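Local atomic coordinates of DUF7790 domain-containing protein (Leptospira interrogans serogroup Icterohaemorrhagiae serovar copenhageni, PDB entry 6ULO), a protein that is of unknown function but is probably membrane-associated in its full-length form, with a soluble domain of Rossmann-like fold. Residues L198-K212 and F230-P244. Residues are numbered along the deposited sequence; the frame is centred on the assembly and turned at random.
Sequences LLGNITLTGIGNTLK and FAYPQEFKNSILNLP
Thr205 meets Ser239 where helices 203-212 and 234-241 run side by side, nearly parallel at 14° with their axes 8.2 Å apart. Both are small enough to let Thr205 OG1 lie 3.3 Å from Ser239 CB, and Gly208, lacking a side chain, leaves room for the Asn242 amide and the Leu243 backbone. At the N-terminal end, Leu199 has a branched tip that sets CD2 over the centre of the Phe230 ring, 3.6 Å from its centroid, a CH-pi contact; the same methyl also packs against Pro233 CG. The Phe236 ring turns its edge to Leu198 O. Deeper in, Leu204, with CG anti to its own nitrogen (chi1 -172°), swings CD2 to Ile240 CD1 at 4.0 Å.

The C-terminal end mixes Leu243 and Pro244, packed on Gly208 and Leu211, with a polar cluster. Asn242 suits its place because its amide both gives and accepts: ND2 donates to Asn209 OD1 (3.0 Å, 162°) from above that carbonyl plane, while OD1 receives extended Lys212 NZ at 2.9 Å. Water 3 joins Leu204 O, Ser239 O and Asn242 ND2. Two neighbouring helices of a Rossmann-like layer thus share apolar contacts, with Ile207, Leu211, Ile240 and Leu243 reaching strands 86-91 and 218-222, and amide, lysine and water bonds.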
ATOM      1  N   LEU A 198       1.551   1.361 -12.361  1.00 12.30           N
ATOM      2  CA  LEU A 198       0.147   0.997 -12.605  1.00 12.45           C
ATOM      3  C   LEU A 198      -0.196   0.970 -14.089  1.00 13.31           C
ATOM      4  O   LEU A 198      -1.061   0.196 -14.507  1.00 14.19           O
ATOM      5  CB  LEU A 198      -0.806   1.975 -11.924  1.00 12.56           C
ATOM      6  CG  LEU A 198      -0.777   1.999 -10.389  1.00 11.74           C
ATOM      7  CD1 LEU A 198      -1.601   3.151  -9.877  1.00 13.50           C
ATOM      8  CD2 LEU A 198      -1.283   0.675  -9.838  1.00 13.83           C
ATOM      9  N   LEU A 199       0.473   1.800 -14.889  1.00 13.34           N
ATOM     10  CA  LEU A 199       0.224   1.889 -16.323  1.00 13.76           C
ATOM     11  C   LEU A 199       1.219   1.084 -17.146  1.00 13.86           C
ATOM     12  O   LEU A 199       1.198   1.159 -18.382  1.00 15.62           O
ATOM     13  CB  LEU A 199       0.296   3.355 -16.726  1.00 15.67           C
ATOM     14  CG  LEU A 199      -0.595   4.287 -15.878  1.00 17.73           C
ATOM     15  CD1 LEU A 199      -0.661   5.677 -16.508  1.00 19.83           C
ATOM     16  CD2 LEU A 199      -1.992   3.728 -15.652  1.00 18.53           C
ATOM     17  N   GLY A 200       2.089   0.305 -16.490  1.00 13.75           N
ATOM     18  CA  GLY A 200       3.048  -0.554 -17.169  1.00 13.77           C
ATOM     19  C   GLY A 200       2.421  -1.821 -17.734  1.00 13.49           C
ATOM     20  O   GLY A 200       1.235  -2.117 -17.558  1.00 14.59           O
ATOM     21  N   ASN A 201       3.258  -2.610 -18.409  1.00 14.40           N
ATOM     22  CA  ASN A 201       2.786  -3.826 -19.066  1.00 16.90           C
ATOM     23  C   ASN A 201       3.434  -5.103 -18.547  1.00 16.68           C
ATOM     24  O   ASN A 201       3.208  -6.176 -19.121  1.00 18.04           O
ATOM     25  CB  ASN A 201       2.869  -3.722 -20.605  1.00 18.85           C
ATOM     26  CG  ASN A 201       4.314  -3.568 -21.143  1.00 22.61           C
ATOM     27  OD1 ASN A 201       5.281  -3.771 -20.429  1.00 23.78           O
ATOM     28  ND2 ASN A 201       4.441  -3.219 -22.428  1.00 24.81           N
ATOM     29  N   ILE A 202       4.261  -5.028 -17.515  1.00 13.63           N
ATOM     30  CA  ILE A 202       4.916  -6.224 -16.985  0.60 13.46           C
ATOM     31  C   ILE A 202       4.466  -6.534 -15.559  1.00 11.95           C
ATOM     32  O   ILE A 202       4.016  -7.643 -15.267  1.00 12.30           O
ATOM     33  CB  ILE A 202       6.449  -6.090 -17.032  0.60 14.46           C
ATOM     34  CG1 ILE A 202       6.995  -6.171 -18.466  0.60 15.56           C
ATOM     35  CG2 ILE A 202       7.120  -7.187 -16.208  0.60 14.20           C
ATOM     36  CD1 ILE A 202       8.441  -5.703 -18.572  0.60 17.32           C
ATOM     37  N   THR A 203       4.651  -5.589 -14.623  1.00 11.29           N
ATOM     38  CA  THR A 203       4.597  -5.965 -13.205  1.00 10.24           C
ATOM     39  C   THR A 203       3.191  -6.308 -12.730  1.00 10.66           C
ATOM     40  O   THR A 203       2.976  -7.323 -12.067  1.00 11.02           O
ATOM     41  CB  THR A 203       5.167  -4.866 -12.334  1.00 10.66           C
ATOM     42  OG1 THR A 203       6.474  -4.560 -12.824  1.00 11.23           O
ATOM     43  CG2 THR A 203       5.253  -5.345 -10.882  1.00 12.12           C
ATOM     44  N   LEU A 204       2.220  -5.451 -12.996  1.00 10.92           N
ATOM     45  CA  LEU A 204       0.897  -5.674 -12.411  1.00 11.30           C
ATOM     46  C   LEU A 204       0.211  -6.885 -13.047  1.00 11.26           C
ATOM     47  O   LEU A 204      -0.413  -7.698 -12.339  1.00 11.62           O
ATOM     48  CB  LEU A 204       0.079  -4.385 -12.478  1.00 11.38           C
ATOM     49  CG  LEU A 204      -1.263  -4.363 -11.736  1.00 12.32           C
ATOM     50  CD1 LEU A 204      -1.106  -4.759 -10.255  1.00 13.38           C
ATOM     51  CD2 LEU A 204      -1.849  -2.968 -11.866  1.00 13.13           C
ATOM     52  N   THR A 205       0.382  -7.059 -14.365  1.00 11.44           N
ATOM     53  CA  THR A 205      -0.069  -8.291 -14.998  1.00 12.16           C
ATOM     54  C   THR A 205       0.659  -9.485 -14.413  1.00 12.00           C
ATOM     55  O   THR A 205       0.050 -10.535 -14.149  1.00 12.53           O
ATOM     56  CB  THR A 205       0.127  -8.212 -16.511  1.00 13.45           C
ATOM     57  OG1 THR A 205      -0.930  -7.415 -17.045  1.00 14.64           O
ATOM     58  CG2 THR A 205       0.045  -9.609 -17.170  1.00 14.14           C
ATOM     59  N   GLY A 206       1.965  -9.318 -14.150  1.00 11.60           N
ATOM     60  CA  GLY A 206       2.761 -10.399 -13.590  1.00 13.02           C
ATOM     61  C   GLY A 206       2.284 -10.818 -12.216  1.00 11.88           C
ATOM     62  O   GLY A 206       2.348 -12.000 -11.873  1.00 12.45           O
ATOM     63  N   ILE A 207       1.810  -9.863 -11.397  1.00 12.26           N
ATOM     64  CA  ILE A 207       1.289 -10.236 -10.084  1.00 12.17           C
ATOM     65  C   ILE A 207       0.111 -11.178 -10.250  1.00 11.63           C
ATOM     66  O   ILE A 207       0.009 -12.206  -9.568  1.00 12.46           O
ATOM     67  CB  ILE A 207       0.886  -8.995  -9.272  1.00 11.89           C
ATOM     68  CG1 ILE A 207       2.126  -8.229  -8.820  1.00 13.46           C
ATOM     69  CG2 ILE A 207       0.034  -9.387  -8.085  1.00 12.99           C
ATOM     70  CD1 ILE A 207       1.754  -6.862  -8.200  1.00 14.29           C
ATOM     71  N   GLY A 208      -0.799 -10.845 -11.165  1.00 11.81           N
ATOM     72  CA  GLY A 208      -1.944 -11.711 -11.365  1.00 12.88           C
ATOM     73  C   GLY A 208      -1.533 -13.092 -11.842  1.00 13.11           C
ATOM     74  O   GLY A 208      -2.076 -14.111 -11.390  1.00 14.05           O
ATOM     75  N   ASN A 209      -0.546 -13.158 -12.746  1.00 13.07           N
ATOM     76  CA  ASN A 209      -0.109 -14.471 -13.234  1.00 13.67           C
ATOM     77  C   ASN A 209       0.588 -15.268 -12.134  1.00 13.41           C
ATOM     78  O   ASN A 209       0.381 -16.482 -12.013  1.00 14.21           O
ATOM     79  CB  ASN A 209       0.812 -14.305 -14.428  1.00 14.70           C
ATOM     80  CG  ASN A 209       0.080 -13.772 -15.631  1.00 15.46           C
ATOM     81  OD1 ASN A 209      -1.136 -13.921 -15.750  1.00 15.10           O
ATOM     82  ND2 ASN A 209       0.817 -13.171 -16.541  1.00 16.23           N
ATOM     83  N   THR A 210       1.404 -14.601 -11.313  1.00 12.71           N
ATOM     84  CA  THR A 210       2.064 -15.278 -10.211  1.00 13.00           C
ATOM     85  C   THR A 210       1.053 -15.828  -9.225  1.00 13.65           C
ATOM     86  O   THR A 210       1.143 -16.985  -8.800  1.00 14.48           O
ATOM     87  CB  THR A 210       3.005 -14.290  -9.520  1.00 13.51           C
ATOM     88  OG1 THR A 210       4.101 -13.977 -10.394  1.00 13.55           O
ATOM     89  CG2 THR A 210       3.515 -14.867  -8.192  1.00 14.69           C
ATOM     90  N   LEU A 211       0.072 -15.014  -8.849  1.00 13.03           N
ATOM     91  CA  LEU A 211      -0.935 -15.451  -7.891  1.00 13.31           C
ATOM     92  C   LEU A 211      -1.775 -16.585  -8.461  1.00 13.22           C
ATOM     93  O   LEU A 211      -2.080 -17.551  -7.747  1.00 14.39           O
ATOM     94  CB  LEU A 211      -1.814 -14.273  -7.490  1.00 13.57           C
ATOM     95  CG  LEU A 211      -1.073 -13.210  -6.672  1.00 14.79           C
ATOM     96  CD1 LEU A 211      -2.028 -12.129  -6.164  1.00 15.65           C
ATOM     97  CD2 LEU A 211      -0.304 -13.809  -5.478  1.00 15.89           C
ATOM     98  N   LYS A 212      -2.133 -16.506  -9.750  1.00 14.19           N
ATOM     99  CA  LYS A 212      -2.837 -17.625 -10.386  1.00 15.98           C
ATOM    100  C   LYS A 212      -2.022 -18.916 -10.315  1.00 17.00           C
ATOM    101  O   LYS A 212      -2.561 -20.000 -10.030  1.00 18.29           O
ATOM    102  CB  LYS A 212      -3.206 -17.264 -11.823  1.00 15.16           C
ATOM    103  CG  LYS A 212      -4.425 -16.335 -11.848  1.00 14.50           C
ATOM    104  CD  LYS A 212      -4.663 -15.757 -13.220  1.00 15.35           C
ATOM    105  CE  LYS A 212      -5.969 -15.012 -13.268  1.00 16.06           C
ATOM    106  NZ  LYS A 212      -6.247 -14.402 -14.597  1.00 16.88           N
ATOM    107  N   PHE A 230      -4.801   9.845 -14.258  1.00 15.51           N
ATOM    108  CA  PHE A 230      -4.936   9.236 -15.586  1.00 15.75           C
ATOM    109  C   PHE A 230      -6.369   8.787 -15.848  1.00 16.62           C
ATOM    110  O   PHE A 230      -7.088   8.389 -14.935  1.00 16.19           O
ATOM    111  CB  PHE A 230      -3.972   8.046 -15.784  1.00 16.33           C
ATOM    112  CG  PHE A 230      -4.052   6.967 -14.706  1.00 15.39           C
ATOM    113  CD1 PHE A 230      -5.017   5.959 -14.755  1.00 15.72           C
ATOM    114  CD2 PHE A 230      -3.131   6.949 -13.663  1.00 15.17           C
ATOM    115  CE1 PHE A 230      -5.044   4.952 -13.786  1.00 16.17           C
ATOM    116  CE2 PHE A 230      -3.155   5.960 -12.705  1.00 14.59           C
ATOM    117  CZ  PHE A 230      -4.114   4.967 -12.760  1.00 15.19           C
ATOM    118  N   ALA A 231      -6.750   8.817 -17.120  1.00 17.54           N
ATOM    119  CA  ALA A 231      -7.869   8.016 -17.585  1.00 17.31           C
ATOM    120  C   ALA A 231      -7.364   6.591 -17.776  1.00 16.49           C
ATOM    121  O   ALA A 231      -6.228   6.385 -18.198  1.00 18.18           O
ATOM    122  CB  ALA A 231      -8.425   8.585 -18.895  1.00 18.12           C
ATOM    123  N   TYR A 232      -8.187   5.618 -17.450  1.00 16.05           N
ATOM    124  CA  TYR A 232      -7.720   4.229 -17.479  1.00 15.75           C
ATOM    125  C   TYR A 232      -7.283   3.814 -18.874  1.00 16.40           C
ATOM    126  O   TYR A 232      -8.103   3.846 -19.799  1.00 17.31           O
ATOM    127  CB  TYR A 232      -8.845   3.304 -17.052  1.00 15.30           C
ATOM    128  CG  TYR A 232      -9.350   3.569 -15.645  1.00 14.10           C
ATOM    129  CD1 TYR A 232      -8.499   3.440 -14.550  1.00 13.98           C
ATOM    130  CD2 TYR A 232     -10.669   3.941 -15.402  1.00 15.00           C
ATOM    131  CE1 TYR A 232      -8.926   3.660 -13.263  1.00 14.56           C
ATOM    132  CE2 TYR A 232     -11.117   4.157 -14.111  1.00 14.44           C
ATOM    133  CZ  TYR A 232     -10.243   4.022 -13.043  1.00 13.75           C
ATOM    134  OH  TYR A 232     -10.732   4.240 -11.775  1.00 14.31           O
ATOM    135  N   PRO A 233      -6.028   3.408 -19.069  1.00 15.59           N
ATOM    136  CA  PRO A 233      -5.588   2.906 -20.378  1.00 16.36           C
ATOM    137  C   PRO A 233      -5.703   1.384 -20.450  1.00 16.13           C
ATOM    138  O   PRO A 233      -5.925   0.693 -19.447  1.00 14.91           O
ATOM    139  CB  PRO A 233      -4.117   3.328 -20.409  1.00 17.49           C
ATOM    140  CG  PRO A 233      -3.695   3.108 -18.969  1.00 17.31           C
ATOM    141  CD  PRO A 233      -4.902   3.553 -18.129  1.00 16.34           C
ATOM    142  N   GLN A 234      -5.483   0.861 -21.660  1.00 16.76           N
ATOM    143  CA  GLN A 234      -5.675  -0.562 -21.912  1.00 17.07           C
ATOM    144  C   GLN A 234      -4.808  -1.453 -21.023  1.00 15.88           C
ATOM    145  O   GLN A 234      -5.280  -2.484 -20.536  1.00 16.16           O
ATOM    146  CB  GLN A 234      -5.395  -0.845 -23.376  1.00 19.59           C
ATOM    147  CG  GLN A 234      -5.829  -2.209 -23.808  1.00 22.09           C
ATOM    148  CD  GLN A 234      -7.311  -2.383 -23.662  1.00 25.23           C
ATOM    149  OE1 GLN A 234      -8.098  -1.538 -24.116  1.00 26.98           O
ATOM    150  NE2 GLN A 234      -7.716  -3.461 -23.001  1.00 26.56           N
ATOM    151  N   GLU A 235      -3.533  -1.107 -20.825  1.00 15.75           N
ATOM    152  CA  GLU A 235      -2.683  -2.010 -20.053  1.00 16.69           C
ATOM    153  C   GLU A 235      -3.168  -2.139 -18.616  1.00 14.47           C
ATOM    154  O   GLU A 235      -3.106  -3.221 -18.035  1.00 14.99           O
ATOM    155  CB  GLU A 235      -1.220  -1.586 -20.099  1.00 19.45           C
ATOM    156  CG  GLU A 235      -0.480  -1.906 -21.421  1.00 22.03           C
ATOM    157  CD  GLU A 235      -0.346  -3.430 -21.803  1.00 24.67           C
ATOM    158  OE1 GLU A 235      -0.442  -4.356 -20.947  1.00 25.19           O
ATOM    159  OE2 GLU A 235      -0.112  -3.715 -23.003  1.00 26.50           O
ATOM    160  N   PHE A 236      -3.690  -1.055 -18.037  1.00 13.71           N
ATOM    161  CA  PHE A 236      -4.226  -1.104 -16.684  1.00 13.16           C
ATOM    162  C   PHE A 236      -5.515  -1.908 -16.651  1.00 13.08           C
ATOM    163  O   PHE A 236      -5.732  -2.725 -15.744  1.00 13.89           O
ATOM    164  CB  PHE A 236      -4.459   0.324 -16.194  1.00 12.93           C
ATOM    165  CG  PHE A 236      -5.077   0.414 -14.829  1.00 12.66           C
ATOM    166  CD1 PHE A 236      -4.287   0.474 -13.697  1.00 13.22           C
ATOM    167  CD2 PHE A 236      -6.450   0.530 -14.667  1.00 12.84           C
ATOM    168  CE1 PHE A 236      -4.865   0.593 -12.424  1.00 13.74           C
ATOM    169  CE2 PHE A 236      -7.029   0.647 -13.414  1.00 13.27           C
ATOM    170  CZ  PHE A 236      -6.244   0.667 -12.280  1.00 12.91           C
ATOM    171  N   LYS A 237      -6.371  -1.737 -17.666  1.00 13.45           N
ATOM    172  CA  LYS A 237      -7.568  -2.553 -17.714  1.00 13.34           C
ATOM    173  C   LYS A 237      -7.202  -4.035 -17.753  1.00 13.25           C
ATOM    174  O   LYS A 237      -7.761  -4.845 -17.007  1.00 13.95           O
ATOM    175  CB  LYS A 237      -8.383  -2.188 -18.950  1.00 14.63           C
ATOM    176  CG  LYS A 237      -8.960  -0.780 -18.936  1.00 15.54           C
ATOM    177  CD  LYS A 237      -9.622  -0.450 -20.284  1.00 16.84           C
ATOM    178  CE  LYS A 237     -10.324   0.867 -20.215  1.00 17.93           C
ATOM    179  NZ  LYS A 237     -10.997   1.150 -21.502  1.00 19.26           N
ATOM    180  N   ASN A 238      -6.266  -4.408 -18.630  1.00 13.93           N
ATOM    181  CA  ASN A 238      -5.878  -5.810 -18.737  1.00 14.53           C
ATOM    182  C   ASN A 238      -5.295  -6.331 -17.435  1.00 13.12           C
ATOM    183  O   ASN A 238      -5.602  -7.456 -17.017  1.00 13.40           O
ATOM    184  CB  ASN A 238      -4.839  -5.992 -19.842  1.00 16.84           C
ATOM    185  CG  ASN A 238      -5.414  -5.853 -21.203  1.00 19.52           C
ATOM    186  OD1 ASN A 238      -6.633  -5.817 -21.398  1.00 21.75           O
ATOM    187  ND2 ASN A 238      -4.534  -5.762 -22.173  1.00 20.22           N
ATOM    188  N   SER A 239      -4.442  -5.539 -16.779  1.00 13.03           N
ATOM    189  CA  SER A 239      -3.817  -6.069 -15.572  0.59 13.02           C
ATOM    190  C   SER A 239      -4.833  -6.227 -14.440  1.00 12.70           C
ATOM    191  O   SER A 239      -4.778  -7.222 -13.715  1.00 13.48           O
ATOM    192  CB  SER A 239      -2.589  -5.257 -15.149  0.59 13.81           C
ATOM    193  OG  SER A 239      -2.961  -3.935 -14.858  0.59 14.28           O
ATOM    194  N   ILE A 240      -5.785  -5.293 -14.285  1.00 12.89           N
ATOM    195  CA  ILE A 240      -6.783  -5.458 -13.232  1.00 12.16           C
ATOM    196  C   ILE A 240      -7.715  -6.627 -13.542  1.00 12.25           C
ATOM    197  O   ILE A 240      -8.055  -7.412 -12.649  1.00 14.00           O
ATOM    198  CB  ILE A 240      -7.536  -4.148 -12.947  1.00 12.36           C
ATOM    199  CG1 ILE A 240      -6.540  -3.042 -12.559  1.00 12.91           C
ATOM    200  CG2 ILE A 240      -8.600  -4.377 -11.865  1.00 14.29           C
ATOM    201  CD1 ILE A 240      -5.794  -3.287 -11.303  1.00 13.58           C
ATOM    202  N   LEU A 241      -8.125  -6.780 -14.810  1.00 13.05           N
ATOM    203  CA  LEU A 241      -8.954  -7.924 -15.175  1.00 14.29           C
ATOM    204  C   LEU A 241      -8.247  -9.239 -14.925  1.00 14.03           C
ATOM    205  O   LEU A 241      -8.899 -10.252 -14.665  1.00 15.21           O
ATOM    206  CB  LEU A 241      -9.390  -7.823 -16.640  1.00 16.46           C
ATOM    207  CG  LEU A 241     -10.759  -7.138 -16.760  1.00 18.76           C
ATOM    208  CD1 LEU A 241     -10.815  -5.720 -16.209  1.00 20.74           C
ATOM    209  CD2 LEU A 241     -11.230  -7.198 -18.204  1.00 20.78           C
ATOM    210  N   ASN A 242      -6.915  -9.248 -15.036  1.00 12.93           N
ATOM    211  CA  ASN A 242      -6.138 -10.465 -14.867  1.00 13.31           C
ATOM    212  C   ASN A 242      -5.927 -10.852 -13.409  1.00 13.32           C
ATOM    213  O   ASN A 242      -5.456 -11.956 -13.129  1.00 14.30           O
ATOM    214  CB  ASN A 242      -4.780 -10.300 -15.571  1.00 13.76           C
ATOM    215  CG  ASN A 242      -4.007 -11.574 -15.629  1.00 13.88           C
ATOM    216  OD1 ASN A 242      -4.498 -12.603 -16.145  1.00 14.88           O
ATOM    217  ND2 ASN A 242      -2.779 -11.531 -15.109  1.00 13.66           N
ATOM    218  N   LEU A 243      -6.264  -9.991 -12.460  1.00 13.77           N
ATOM    219  CA  LEU A 243      -6.027 -10.331 -11.053  1.00 13.50           C
ATOM    220  C   LEU A 243      -7.027 -11.387 -10.605  1.00 14.04           C
ATOM    221  O   LEU A 243      -8.243 -11.209 -10.815  1.00 14.80           O
ATOM    222  CB  LEU A 243      -6.191  -9.113 -10.145  1.00 14.21           C
ATOM    223  CG  LEU A 243      -5.151  -8.006 -10.296  1.00 14.10           C
ATOM    224  CD1 LEU A 243      -5.573  -6.805  -9.439  1.00 15.17           C
ATOM    225  CD2 LEU A 243      -3.736  -8.486  -9.906  1.00 15.07           C
ATOM    226  N   PRO A 244      -6.570 -12.471  -9.967  1.00 13.47           N
ATOM    227  CA  PRO A 244      -7.499 -13.381  -9.281  1.00 14.22           C
ATOM    228  C   PRO A 244      -7.969 -12.710  -7.996  1.00 14.71           C
ATOM    229  O   PRO A 244      -7.162 -12.134  -7.263  1.00 15.62           O
ATOM    230  CB  PRO A 244      -6.625 -14.606  -8.996  1.00 14.16           C
ATOM    231  CG  PRO A 244      -5.251 -14.039  -8.832  1.00 14.36           C
ATOM    232  CD  PRO A 244      -5.156 -12.854  -9.771  1.00 14.53           C
TER
HETATM  233  O   HOH W   1      -0.858  -2.246 -15.695  1.00 17.51           O
HETATM  234  O   HOH W   2       0.957  -7.357 -20.115  1.00 33.37           O
HETATM  235  O   HOH W   3      -2.756  -9.062 -13.159  1.00 13.04           O
HETATM  236  O   HOH W   4      -0.608  -4.846 -18.302  1.00 15.60           O
HETATM  237  O   HOH W   5      -3.222 -14.853 -17.578  1.00 34.52           O
HETATM  238  O   HOH W   6      -8.798 -13.340 -14.382  1.00 21.09           O